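Local coordinates for histidine-containing phosphotransfer protein (Zea mays, PDB 1WN0) that probably relays phosphoryl groups from cytokinin sensor histidine kinases to response regulators in the multistep His-to-Asp phosphorelay of maize, at residues A[51-56]-A[83-88]; A[60-65]-A[115-120]. All blocks are in the same frame, centred on the assembly; numbering follows the deposited sequence.

Contact 1 of 2, residues A[51-56]-A[83-88]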
# COMPACT_ATOMS: atom_id res chain seq x y z
N CYS A 51 -0.41 6.60 -1.94
CA CYS A 51 0.90 6.66 -2.64
C CYS A 51 1.96 7.52 -1.84
O CYS A 51 3.06 7.04 -1.63
CB CYS A 51 0.75 7.09 -4.09
SG CYS A 51 -0.40 6.03 -5.02
N ASP A 52 1.60 8.67 -1.26
CA ASP A 52 2.58 9.42 -0.48
C ASP A 52 2.90 8.80 0.84
O ASP A 52 4.03 8.70 1.16
CB ASP A 52 2.17 10.86 -0.28
CG ASP A 52 1.88 11.56 -1.62
OD1 ASP A 52 1.05 12.48 -1.66
OD2 ASP A 52 2.49 11.25 -2.65
N ASP A 53 1.91 8.35 1.59
CA ASP A 53 2.17 7.67 2.84
C ASP A 53 2.97 6.38 2.63
O ASP A 53 3.96 6.15 3.32
CB ASP A 53 0.86 7.29 3.62
CG ASP A 53 0.11 8.46 4.29
OD1 ASP A 53 0.66 9.57 4.42
OD2 ASP A 53 -1.07 8.29 4.77
N ALA A 54 2.50 5.50 1.78
CA ALA A 54 3.20 4.21 1.60
C ALA A 54 4.71 4.43 1.28
O ALA A 54 5.64 3.80 1.85
CB ALA A 54 2.56 3.39 0.46
N ASP A 55 4.94 5.42 0.39
CA ASP A 55 6.25 5.75 -0.09
C ASP A 55 7.13 6.27 1.04
O ASP A 55 8.25 5.79 1.21
CB ASP A 55 6.21 6.70 -1.28
CG ASP A 55 7.56 6.85 -1.94
OD1 ASP A 55 8.08 5.95 -2.70
OD2 ASP A 55 8.20 7.86 -1.59
N ARG A 56 6.59 7.11 1.89
CA ARG A 56 7.41 7.71 2.96
C ARG A 56 7.62 6.57 4.02
O ARG A 56 8.73 6.30 4.52
CB ARG A 56 6.66 8.93 3.49
CG ARG A 56 7.26 9.56 4.76
CD ARG A 56 6.28 10.58 5.57
NE ARG A 56 4.82 10.26 5.50
CZ ARG A 56 4.13 9.55 6.41
NH1 ARG A 56 4.73 9.03 7.54
NH2 ARG A 56 2.83 9.33 6.18
N LYS A 83 -0.08 -0.69 7.06
CA LYS A 83 -1.27 -1.55 7.03
C LYS A 83 -2.57 -0.74 6.93
O LYS A 83 -3.41 -1.01 5.97
CB LYS A 83 -1.30 -2.41 8.24
CG LYS A 83 -2.41 -3.39 8.36
CD LYS A 83 -2.69 -3.92 9.78
CE LYS A 83 -4.25 -4.30 9.81
NZ LYS A 83 -4.75 -5.21 10.94
N GLY A 84 -2.74 0.24 7.81
CA GLY A 84 -3.96 1.13 7.76
C GLY A 84 -4.04 1.89 6.43
O GLY A 84 -5.11 2.02 5.76
N SER A 85 -2.92 2.33 5.91
CA SER A 85 -2.94 3.05 4.60
C SER A 85 -3.34 2.13 3.44
O SER A 85 -4.13 2.48 2.58
CB SER A 85 -1.58 3.65 4.35
OG SER A 85 -1.52 4.47 3.21
N SER A 86 -2.83 0.91 3.47
CA SER A 86 -3.04 0.02 2.38
C SER A 86 -4.48 -0.45 2.49
O SER A 86 -5.24 -0.54 1.45
CB SER A 86 -2.01 -1.09 2.45
OG SER A 86 -2.55 -2.05 3.30
N ALA A 87 -4.94 -0.60 3.75
CA ALA A 87 -6.39 -0.99 3.99
C ALA A 87 -7.39 0.07 3.52
O ALA A 87 -8.42 -0.27 2.93
CB ALA A 87 -6.68 -1.32 5.44
N SER A 88 -7.04 1.36 3.65
CA SER A 88 -7.92 2.41 3.12
C SER A 88 -8.27 2.40 1.64
O SER A 88 -9.29 2.95 1.20
CB SER A 88 -7.32 3.75 3.47
OG SER A 88 -6.23 4.15 2.62
O HOH W 1 -3.09 6.63 3.50
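Ser85 meets Asp53 in the closest approach of residues 51-56 and 83-88, on two neighbouring helices of the HPt four-helix bundle. OG of Ser85 lies 3.7 Å from CB of Asp53, a van der Waals contact that no direct hydrogen bond accompanies: Asp53 OD2 is 4.2 Å from the same OG. A water bridges the two side chains instead. It donates to Asp53 OD2 at 2.9 Å and is hydrogen-bonded to Ser85 OG at 2.7 Å, so the polar link between the helices is indirect. The Ser85 hydroxyl reaches the other helix because OG stands anti to the backbone N (chi1 -174°).

The tight part of the contact is the backbone approach beside this serine. CA of Ala54 and CA of Ser85 are 6.9 Å apart, a spacing that small residues on both helices permit, and the buried Ala54 adds little bulk to the seam. The looser side lies with Asp53, a partly exposed residue whose carboxylate meets the water and Arg56. Arg56 NH2 forms a salt bridge with Asp53 OD1 at 2.8 Å. The acid oxygen lies in the guanidinium plane, whereas the nitrogen stands well above the carboxylate plane (61° out of it), so the two flat groups are not coplanar. The nearby positive charge would probably help keep the acid ionised.

Helix 72-88 also carries His80, the predicted phosphorylation site, so the contact joins the helix of that histidine to helix 42-64. Only 70 Å² is buried between the segments, and other helices complete the packing. Ser85 also touches Phe50, while Ala54 rests on Leu82 of helix 72-88 and on Phe124 of helix 110-138, placing this junction against a third member of the bundle.

Contact 2 of 2, residues A[60-65]-A[115-120]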
# COMPACT_ATOMS: atom_id res chain seq x y z
N GLU A 60 11.25 5.22 5.39
CA GLU A 60 11.63 5.13 6.79
C GLU A 60 11.93 3.67 7.25
O GLU A 60 12.90 3.42 7.98
CB GLU A 60 10.52 5.76 7.65
CG GLU A 60 10.24 7.21 7.24
CD GLU A 60 8.96 7.87 7.87
OE1 GLU A 60 7.97 7.11 8.18
OE2 GLU A 60 8.95 9.16 8.03
N LEU A 61 11.10 2.68 6.85
CA LEU A 61 11.40 1.30 7.26
C LEU A 61 12.81 0.84 6.80
O LEU A 61 13.45 0.09 7.51
CB LEU A 61 10.34 0.30 6.70
CG LEU A 61 9.08 0.40 7.51
CD1 LEU A 61 7.92 -0.24 6.89
CD2 LEU A 61 9.27 -0.20 8.84
N ALA A 62 13.20 1.23 5.58
CA ALA A 62 14.46 0.81 4.98
C ALA A 62 15.59 1.36 5.81
O ALA A 62 16.49 0.65 6.07
CB ALA A 62 14.63 1.35 3.56
N ALA A 63 15.53 2.65 6.20
CA ALA A 63 16.56 3.26 7.06
C ALA A 63 16.52 2.59 8.40
O ALA A 63 17.56 2.13 8.95
CB ALA A 63 16.38 4.86 7.17
N LEU A 64 15.34 2.38 8.95
CA LEU A 64 15.43 1.73 10.33
C LEU A 64 16.12 0.35 10.29
O LEU A 64 16.92 -0.02 11.18
CB LEU A 64 14.04 1.50 10.95
CG LEU A 64 13.38 2.55 11.88
CD1 LEU A 64 14.09 3.78 12.26
CD2 LEU A 64 11.96 2.81 11.47
N LEU A 65 15.74 -0.42 9.27
CA LEU A 65 16.30 -1.82 9.12
C LEU A 65 17.79 -1.97 8.71
O LEU A 65 18.34 -3.06 8.72
CB LEU A 65 15.45 -2.69 8.22
CG LEU A 65 14.08 -2.85 8.84
CD1 LEU A 65 13.10 -3.33 7.81
CD2 LEU A 65 14.08 -3.83 9.92
N MET A 115 13.41 -8.83 4.00
CA MET A 115 12.79 -9.54 2.90
C MET A 115 11.39 -9.08 2.85
O MET A 115 10.91 -8.86 1.77
CB MET A 115 12.84 -11.05 3.15
CG MET A 115 14.18 -11.58 3.34
SD MET A 115 14.42 -13.41 3.69
CE MET A 115 14.08 -14.01 2.22
N ALA A 116 10.63 -9.01 3.97
CA ALA A 116 9.25 -8.62 3.79
C ALA A 116 9.16 -7.20 3.32
O ALA A 116 8.31 -6.85 2.50
CB ALA A 116 8.51 -8.74 5.06
N LEU A 117 10.08 -6.33 3.78
CA LEU A 117 10.08 -5.01 3.17
C LEU A 117 10.24 -5.00 1.69
O LEU A 117 9.56 -4.17 1.02
CB LEU A 117 11.10 -4.08 3.74
CG LEU A 117 11.11 -2.59 3.36
CD1 LEU A 117 9.73 -1.98 3.78
CD2 LEU A 117 12.26 -1.86 4.06
N ALA A 118 11.16 -5.83 1.13
CA ALA A 118 11.28 -5.86 -0.35
C ALA A 118 10.03 -6.40 -0.99
O ALA A 118 9.70 -6.04 -2.12
CB ALA A 118 12.49 -6.76 -0.79
N VAL A 119 9.36 -7.39 -0.35
CA VAL A 119 8.13 -7.86 -0.99
C VAL A 119 7.15 -6.69 -1.03
O VAL A 119 6.45 -6.49 -1.97
CB VAL A 119 7.43 -8.97 -0.17
CG1 VAL A 119 5.97 -9.26 -0.74
CG2 VAL A 119 8.23 -10.24 -0.21
N VAL A 120 7.03 -6.01 0.10
CA VAL A 120 6.05 -4.87 0.18
C VAL A 120 6.34 -3.71 -0.76
O VAL A 120 5.41 -3.15 -1.48
CB VAL A 120 5.76 -4.50 1.64
CG1 VAL A 120 6.55 -3.34 2.10
CG2 VAL A 120 4.31 -4.25 1.78
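The four-helix bundle of the HPt domain has one of its interhelical seams here, where Leu117 of helix 110-138 projects toward the C-terminal end of helix 42-64. No hydrogen bond crosses the contact, its side-chain meetings are all apolar, and Leu117 supplies 85 of the 146 Å² buried. Its CG lies anti to the backbone N (chi1 -171°), which carries the forked end across to the other helix. The two branches share Leu61 CB but otherwise divide: CD1 of Leu117, 3.8 Å from that CB, goes on to Leu61 CD1 at 4.0 Å, and CD2 to Ala62 and Leu65. CD2 lies against the backbone of Ala62, 3.6 Å from both N and CA, and 4.0 Å from the methyl CB. On the next turn, Leu65 CD1 approaches CD2 of Leu117 at 4.1 Å; the side chains of Leu61 and Leu65 both run obliquely to that of Leu117. Replacing Leu117 with an alanine would probably open a gap beside Leu61 and Leu65 and leave the backbone of Ala62 without its methyl cover. Around the seam, Leu61 also packs on Val75 and Tyr78 of helix 72-88, and Leu65 on Cys113 and Ile114, one turn earlier on helix 110-138.

Followed from the N terminus, the chain passes helices 10-19 and 25-34 before entering helix 42-64, which supplies the first segment of both contacts. Contact 1 closes a loop when helix 72-88 returns to meet residues 51-56, with 26 residues between the segments. Contact 2 closes later, when helix 110-138 reaches residues 60-65 after 49 intervening residues. Because 60-65 lies inside the first loop and 115-120 beyond it, the two closures cross and do not nest. Their centres are 14 Å apart, without a touch other than chain adjacency, so helix 42-64 is tied to two different helices at successive levels of the bundle.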